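Local coordinates for probable transcriptional regulator, LysR family protein (Rhodococcus sp., PDB 2QL3), which probably acts as a DNA-binding transcription factor of the LysR family, this chain being its C-terminal, periplasmic-binding-protein-like substrate-binding domain, at residues Q70-M75 with V184-H189; L83-P88 with G166-V171; V107-P112 with A136-A141. All coordinates share one frame; numbering follows the deposited sequence.

Running from the N terminus, the chain first forms the strands and helices of one half of this two-lobed domain, then enters the long strand 69-84, whose two ends serve different contacts. Its start, at 70-75, pairs in contact 1 with 184-189, closing the widest loop, 108 residues long. Its end and the turn after it, at 83-88, meet 166-171 in contact 2, a smaller loop lying wholly within the first. Inside that again, contact 3 joins 107-112 to 136-141 across only 23 residues. The three loops therefore nest and never cross. Contacts 1 and 2 tie the mixed sheet together on opposite sides of the chain's centre, and contact 3 sets a helix start against the end of strand 106-109.

Contact 1 of 3, residues Q70-M75 with V184-H189; sequences QTVPLM and VVVAWH
A classic beta bulge breaks the pairing of these antiparallel strands: Leu74 and Met75 both face Val184. Val184 O takes a nearly straight bond from Leu74 N (2.7 Å, 170° at the hydrogen) and a weak one from Met75 N, while Val184 N returns a bond to Met75 O. Pro73, lacking an N-H, suits its non-hydrogen-bonded place opposite Val185. Beyond it Val72 and Val186 exchange two bonds, as do Gln70 and Trp188.

The indole of Trp188 gives the far end its main side-chain contact. Its CG sits between the backbone N and the carbonyl carbon (chi1 63°), a position that goes with the indole lying across Gln70. Gln70 CB lies over one ring face, 3.6 Å from the centroid of the five-membered ring, a CH-pi contact; Val72 CG2 meets the ring edge at CH2 (4.0 Å). On the other face of the sheet, Thr71 CG2 packs on Ala187 CB at 3.8 Å, small groups suited to close strands. At the bulge the selenium of selenomethionine Met75 lies alongside Val184 CG2.

Strand 57-61 flanks 184-189, Val60 and Ala58 forming backbone hydrogen bonds with Val185 and Ala187, while helix 196-205 packs on Leu74 through Val205 and on Trp188 through Ile202.

Contact 2 of 3, residues L83-P88 with G166-V171; sequences LGAEHP and GLPVVV
With chi1 of 179°, Val170 holds CG1 anti to its own backbone N and CG2 anti to its carbonyl carbon, and it is CG2 that reaches the other segment, coming 3.9 Å from Ala85 CA. Leu83 CG takes the same position as that CG2, anti to the carbonyl carbon (chi1 -83°). Between these two residues the side chains meet at their roots, CB to CB at 4.3 Å, and Leu83 CB lies 3.6 Å from Val170 O. Branched and bulky aliphatic residues suit this place, where both side chains lie on the same face of the sheet.

The backbone bonds here are a reciprocal pair. Leu83 N donates to Val170 O at 2.7 Å, and Val170 N donates to Leu83 O at the same length, with an angle of 158° at the hydrogen. Val169 CA adds a CA-H...O contact to Leu83 O, which thus meets two neighbouring residues of the other strand.

Past this pair the chains part, and a water takes over. It accepts from Ala85 N (3.0 Å) and donates to Pro168 O (2.7 Å), linking backbone groups that do not bond directly. Ala85 CB also touches Pro168 CG at 3.9 Å, a methyl against a carbon of the proline ring, both apolar and compact.

A type I beta turn from Gly84 to His87, closed by His87 N bonding to Gly84 O, then carries the first segment away. On the sheet's other face Val169 packs on Val82 and on Arg142 of helix 138-147. The whole is an antiparallel strand end continued by a water bridge, within the mixed sheet of a LysR substrate-binding domain, whose family shares the periplasmic-binding-protein fold.

Contact 3 of 3, residues V107-P112 with A136-A141; sequences VLLDAP and ANFETA
Asp110 and Ala136 bring the two backbones closest, their CA atoms 4.8 Å apart, just where strand 106-109 gives way to loop and shortly before a helix begins at Phe138. No hydrogen bond crosses here. Instead Asp110 O receives a CA-H...O contact from Ala136 CA, and Ala136 CB lies 3.3 Å from the same oxygen, with nothing beyond CB to accommodate.

Leu109 carries most of the side-chain contact. Its CG stands anti to the backbone N (chi1 -177°), and the two methyls divide the work: CD1 rests against the turn into the helix, 3.6 Å from both Ala136 C and Asn137 O, whereas CD2 meets Phe138 CD1 at 3.8 Å, the two side chains lying aslant. A forked leucine thus fits against backbone and aromatic ring together. Farther back on the strand, Val107 CG1 packs on Ala141 CA at 3.9 Å, where alanine lets the helix come near.

Asn137 occupies the N-cap position, and its backbone O accepts from Ala141 N in the first helical turn. Separately, Asn137 ND2 donates to Thr140 OG1 at 2.8 Å.

Strand 131-135 runs parallel to 106-109 and leads into 136-141, with Arg134 forming a salt bridge to Asp110, whose other oxygen bonds to Thr115. Leu154 of strand 152-154 packs on both Leu109 and Phe138, while Glu40 and Tyr164 of the second subunit hydrogen-bond to Thr140 and Glu139 of the helix.

Contact 1 of 3, residues Q70-M75 with V184-H189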
# COMPACT_ATOMS: atom_id res chain seq x y z
N GLN A 70 -0.20 -12.98 -24.27
CA GLN A 70 1.11 -12.67 -24.81
C GLN A 70 1.77 -11.81 -23.73
O GLN A 70 1.09 -11.02 -23.07
CB GLN A 70 0.91 -11.85 -26.08
CG GLN A 70 0.31 -12.63 -27.23
CD GLN A 70 1.37 -13.40 -27.99
OE1 GLN A 70 2.03 -12.86 -28.89
NE2 GLN A 70 1.56 -14.67 -27.64
N THR A 71 3.07 -11.98 -23.54
CA THR A 71 3.80 -11.23 -22.51
C THR A 71 5.16 -10.79 -23.09
O THR A 71 5.66 -11.42 -24.00
CB THR A 71 4.07 -12.05 -21.22
OG1 THR A 71 4.90 -13.16 -21.53
CG2 THR A 71 2.76 -12.54 -20.51
N VAL A 72 5.74 -9.72 -22.55
CA VAL A 72 7.10 -9.30 -22.91
C VAL A 72 7.74 -8.87 -21.57
O VAL A 72 7.19 -8.03 -20.87
CB VAL A 72 7.09 -8.10 -23.93
CG1 VAL A 72 8.46 -7.43 -23.97
CG2 VAL A 72 6.77 -8.53 -25.36
N PRO A 73 8.92 -9.43 -21.23
CA PRO A 73 9.53 -9.10 -19.95
C PRO A 73 10.07 -7.68 -19.85
O PRO A 73 10.64 -7.15 -20.78
CB PRO A 73 10.61 -10.16 -19.78
CG PRO A 73 11.00 -10.53 -21.16
CD PRO A 73 9.74 -10.38 -22.01
N LEU A 74 9.82 -7.04 -18.71
CA LEU A 74 10.23 -5.65 -18.52
C LEU A 74 11.48 -5.67 -17.65
O LEU A 74 12.43 -4.89 -17.84
CB LEU A 74 9.09 -4.92 -17.83
CG LEU A 74 8.00 -4.14 -18.58
CD1 LEU A 74 7.81 -4.57 -19.96
CD2 LEU A 74 6.72 -4.26 -17.81
N MSE A 75 11.48 -6.60 -16.70
CA MSE A 75 12.53 -6.73 -15.71
C MSE A 75 12.31 -8.06 -14.99
O MSE A 75 11.24 -8.65 -15.11
CB MSE A 75 12.59 -5.56 -14.72
CG MSE A 75 11.25 -5.01 -14.14
SE MSE A 75 11.35 -5.05 -12.22
CE MSE A 75 12.47 -3.46 -11.84
N VAL A 184 8.64 -9.44 -14.22
CA VAL A 184 7.58 -8.52 -14.42
C VAL A 184 7.44 -8.35 -15.94
O VAL A 184 8.42 -8.05 -16.68
CB VAL A 184 7.91 -7.22 -13.73
CG1 VAL A 184 6.74 -6.18 -13.87
CG2 VAL A 184 8.19 -7.48 -12.23
N VAL A 185 6.20 -8.56 -16.42
CA VAL A 185 5.87 -8.48 -17.84
C VAL A 185 4.81 -7.40 -18.16
O VAL A 185 4.02 -7.02 -17.30
CB VAL A 185 5.39 -9.85 -18.35
CG1 VAL A 185 6.52 -10.93 -18.16
CG2 VAL A 185 4.05 -10.30 -17.64
N VAL A 186 4.86 -6.87 -19.39
CA VAL A 186 3.65 -6.29 -20.04
C VAL A 186 2.85 -7.41 -20.74
O VAL A 186 3.42 -8.25 -21.43
CB VAL A 186 3.96 -5.10 -21.00
CG1 VAL A 186 4.82 -5.53 -22.25
CG2 VAL A 186 2.64 -4.39 -21.45
N ALA A 187 1.55 -7.48 -20.50
CA ALA A 187 0.75 -8.58 -21.05
C ALA A 187 -0.50 -8.11 -21.76
O ALA A 187 -1.02 -7.03 -21.50
CB ALA A 187 0.39 -9.60 -19.90
N TRP A 188 -0.95 -8.88 -22.73
CA TRP A 188 -2.21 -8.62 -23.40
C TRP A 188 -2.74 -9.94 -23.91
O TRP A 188 -2.01 -10.89 -24.00
CB TRP A 188 -2.05 -7.63 -24.56
CG TRP A 188 -1.17 -8.11 -25.68
CD1 TRP A 188 -1.56 -8.70 -26.84
CD2 TRP A 188 0.27 -8.07 -25.71
NE1 TRP A 188 -0.46 -9.02 -27.63
CE2 TRP A 188 0.68 -8.64 -26.96
CE3 TRP A 188 1.24 -7.60 -24.82
CZ2 TRP A 188 2.02 -8.72 -27.34
CZ3 TRP A 188 2.58 -7.69 -25.18
CH2 TRP A 188 2.96 -8.26 -26.44
N HIS A 189 -4.01 -9.99 -24.25
CA HIS A 189 -4.63 -11.26 -24.63
C HIS A 189 -4.34 -11.60 -26.12
O HIS A 189 -4.53 -10.77 -26.99
CB HIS A 189 -6.12 -11.08 -24.35
CG HIS A 189 -6.91 -12.34 -24.28
ND1 HIS A 189 -7.20 -13.10 -25.39
CD2 HIS A 189 -7.53 -12.94 -23.23
CE1 HIS A 189 -7.97 -14.12 -25.03
NE2 HIS A 189 -8.19 -14.05 -23.73

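Contact 2 of 3, residues L83-P88 with G166-V171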
# COMPACT_ATOMS: atom_id res chain seq x y z
N LEU A 83 14.43 -7.93 6.81
CA LEU A 83 14.56 -8.03 8.27
C LEU A 83 14.53 -6.63 8.87
O LEU A 83 14.84 -5.61 8.19
CB LEU A 83 15.94 -8.57 8.63
CG LEU A 83 16.23 -10.08 8.63
CD1 LEU A 83 15.10 -10.96 8.11
CD2 LEU A 83 17.61 -10.40 8.07
N GLY A 84 14.14 -6.57 10.14
CA GLY A 84 14.30 -5.38 10.94
C GLY A 84 15.74 -5.35 11.43
O GLY A 84 16.40 -6.40 11.51
N ALA A 85 16.21 -4.15 11.75
CA ALA A 85 17.61 -3.92 12.10
C ALA A 85 18.06 -4.63 13.39
O ALA A 85 19.24 -4.90 13.55
CB ALA A 85 17.89 -2.43 12.22
N GLU A 86 17.10 -4.92 14.27
CA GLU A 86 17.34 -5.62 15.55
C GLU A 86 17.09 -7.14 15.41
O GLU A 86 17.20 -7.88 16.41
CB GLU A 86 16.42 -5.04 16.63
CG GLU A 86 16.77 -3.61 17.00
CD GLU A 86 15.78 -2.98 17.98
OE1 GLU A 86 14.99 -3.70 18.61
OE2 GLU A 86 15.80 -1.75 18.13
N HIS A 87 16.73 -7.58 14.21
CA HIS A 87 16.47 -8.99 13.99
C HIS A 87 17.69 -9.87 14.29
O HIS A 87 18.82 -9.55 13.87
CB HIS A 87 15.95 -9.24 12.59
CG HIS A 87 15.41 -10.63 12.39
ND1 HIS A 87 14.06 -10.90 12.38
CD2 HIS A 87 16.04 -11.81 12.21
CE1 HIS A 87 13.88 -12.20 12.21
NE2 HIS A 87 15.06 -12.77 12.08
N PRO A 88 17.48 -11.00 15.01
CA PRO A 88 18.50 -12.01 15.27
C PRO A 88 19.40 -12.22 14.03
O PRO A 88 20.62 -12.15 14.15
CB PRO A 88 17.65 -13.25 15.54
CG PRO A 88 16.48 -12.70 16.28
CD PRO A 88 16.19 -11.36 15.64
N GLY A 166 9.76 5.65 9.55
CA GLY A 166 11.14 6.12 9.54
C GLY A 166 12.12 5.09 10.08
O GLY A 166 13.19 5.47 10.58
N LEU A 167 11.75 3.79 10.03
CA LEU A 167 12.65 2.75 10.49
C LEU A 167 13.36 2.07 9.33
O LEU A 167 12.80 2.04 8.22
CB LEU A 167 11.91 1.72 11.33
CG LEU A 167 11.47 2.23 12.68
CD1 LEU A 167 10.88 1.08 13.44
CD2 LEU A 167 12.63 2.89 13.51
N PRO A 168 14.58 1.55 9.55
CA PRO A 168 15.25 0.94 8.41
C PRO A 168 14.81 -0.50 8.26
O PRO A 168 14.24 -1.13 9.17
CB PRO A 168 16.73 1.00 8.78
CG PRO A 168 16.71 0.79 10.27
CD PRO A 168 15.43 1.48 10.77
N VAL A 169 15.07 -1.01 7.08
CA VAL A 169 14.78 -2.37 6.80
C VAL A 169 16.09 -2.91 6.23
O VAL A 169 16.87 -2.16 5.61
CB VAL A 169 13.58 -2.32 5.86
CG1 VAL A 169 13.93 -2.66 4.45
CG2 VAL A 169 12.32 -2.92 6.51
N VAL A 170 16.34 -4.19 6.45
CA VAL A 170 17.58 -4.82 6.06
C VAL A 170 17.25 -5.95 5.11
O VAL A 170 16.59 -6.94 5.48
CB VAL A 170 18.39 -5.37 7.26
CG1 VAL A 170 19.73 -6.05 6.76
CG2 VAL A 170 18.64 -4.25 8.33
N VAL A 171 17.73 -5.79 3.88
CA VAL A 171 17.30 -6.60 2.73
C VAL A 171 18.45 -7.54 2.48
O VAL A 171 19.60 -7.13 2.38
CB VAL A 171 17.00 -5.64 1.50
CG1 VAL A 171 16.86 -6.38 0.24
CG2 VAL A 171 15.73 -4.80 1.77
O HOH W 1 14.45 -1.73 11.82

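Contact 3 of 3, residues V107-P112 with A136-A141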
# COMPACT_ATOMS: atom_id res chain seq x y z
N VAL A 107 6.05 -12.22 8.74
CA VAL A 107 5.02 -11.26 8.30
C VAL A 107 4.82 -11.63 6.82
O VAL A 107 5.76 -11.52 6.02
CB VAL A 107 5.49 -9.77 8.41
CG1 VAL A 107 4.44 -8.82 7.83
CG2 VAL A 107 5.75 -9.38 9.83
N LEU A 108 3.64 -12.14 6.50
CA LEU A 108 3.33 -12.63 5.16
C LEU A 108 2.57 -11.56 4.35
O LEU A 108 1.53 -11.04 4.78
CB LEU A 108 2.50 -13.91 5.25
CG LEU A 108 1.89 -14.47 3.99
CD1 LEU A 108 2.96 -15.10 3.19
CD2 LEU A 108 0.78 -15.52 4.24
N LEU A 109 3.12 -11.22 3.19
CA LEU A 109 2.38 -10.43 2.21
C LEU A 109 1.40 -11.36 1.48
O LEU A 109 1.80 -12.24 0.74
CB LEU A 109 3.33 -9.74 1.22
CG LEU A 109 2.56 -8.83 0.22
CD1 LEU A 109 1.85 -7.69 0.97
CD2 LEU A 109 3.46 -8.29 -0.85
N ASP A 110 0.11 -11.23 1.76
CA ASP A 110 -0.82 -12.14 1.13
C ASP A 110 -1.45 -11.36 -0.02
O ASP A 110 -2.51 -10.76 0.15
CB ASP A 110 -1.90 -12.58 2.11
CG ASP A 110 -2.89 -13.60 1.48
OD1 ASP A 110 -2.86 -13.87 0.23
OD2 ASP A 110 -3.70 -14.14 2.25
N ALA A 111 -0.78 -11.33 -1.16
CA ALA A 111 -1.32 -10.58 -2.31
C ALA A 111 -1.09 -11.44 -3.53
O ALA A 111 -0.09 -11.23 -4.22
CB ALA A 111 -0.65 -9.19 -2.45
N PRO A 112 -2.03 -12.40 -3.82
CA PRO A 112 -1.78 -13.30 -4.96
C PRO A 112 -1.38 -12.50 -6.23
O PRO A 112 -1.97 -11.41 -6.51
CB PRO A 112 -3.09 -14.07 -5.11
CG PRO A 112 -3.74 -14.03 -3.73
CD PRO A 112 -3.29 -12.71 -3.11
N ALA A 136 -2.33 -7.68 2.90
CA ALA A 136 -2.17 -7.55 1.44
C ALA A 136 -1.46 -6.25 1.03
O ALA A 136 -1.22 -6.00 -0.17
CB ALA A 136 -3.55 -7.70 0.71
N ASN A 137 -1.05 -5.46 2.03
CA ASN A 137 -0.45 -4.15 1.81
C ASN A 137 1.08 -4.21 1.87
O ASN A 137 1.63 -4.58 2.86
CB ASN A 137 -0.96 -3.17 2.84
CG ASN A 137 -0.58 -1.71 2.48
OD1 ASN A 137 -0.28 -1.40 1.32
ND2 ASN A 137 -0.61 -0.84 3.47
N PHE A 138 1.76 -3.86 0.79
CA PHE A 138 3.22 -4.00 0.71
C PHE A 138 3.92 -3.23 1.79
O PHE A 138 4.84 -3.73 2.41
CB PHE A 138 3.68 -3.55 -0.68
CG PHE A 138 5.04 -3.94 -1.07
CD1 PHE A 138 5.25 -5.07 -1.86
CD2 PHE A 138 6.12 -3.11 -0.81
CE1 PHE A 138 6.56 -5.43 -2.31
CE2 PHE A 138 7.40 -3.46 -1.26
CZ PHE A 138 7.62 -4.62 -1.98
N GLU A 139 3.50 -1.99 2.00
CA GLU A 139 4.16 -1.16 3.01
C GLU A 139 3.85 -1.63 4.42
O GLU A 139 4.68 -1.48 5.31
CB GLU A 139 3.77 0.30 2.89
CG GLU A 139 4.58 1.22 3.83
CD GLU A 139 6.12 1.13 3.64
OE1 GLU A 139 6.86 1.57 4.55
OE2 GLU A 139 6.60 0.63 2.59
N THR A 140 2.66 -2.19 4.63
CA THR A 140 2.40 -2.76 5.92
C THR A 140 3.40 -3.89 6.23
O THR A 140 3.89 -3.99 7.36
CB THR A 140 0.94 -3.22 6.07
OG1 THR A 140 0.07 -2.09 5.88
CG2 THR A 140 0.71 -3.87 7.46
N ALA A 141 3.73 -4.70 5.23
CA ALA A 141 4.68 -5.78 5.44
C ALA A 141 6.03 -5.19 5.80
O ALA A 141 6.64 -5.63 6.74
CB ALA A 141 4.81 -6.67 4.20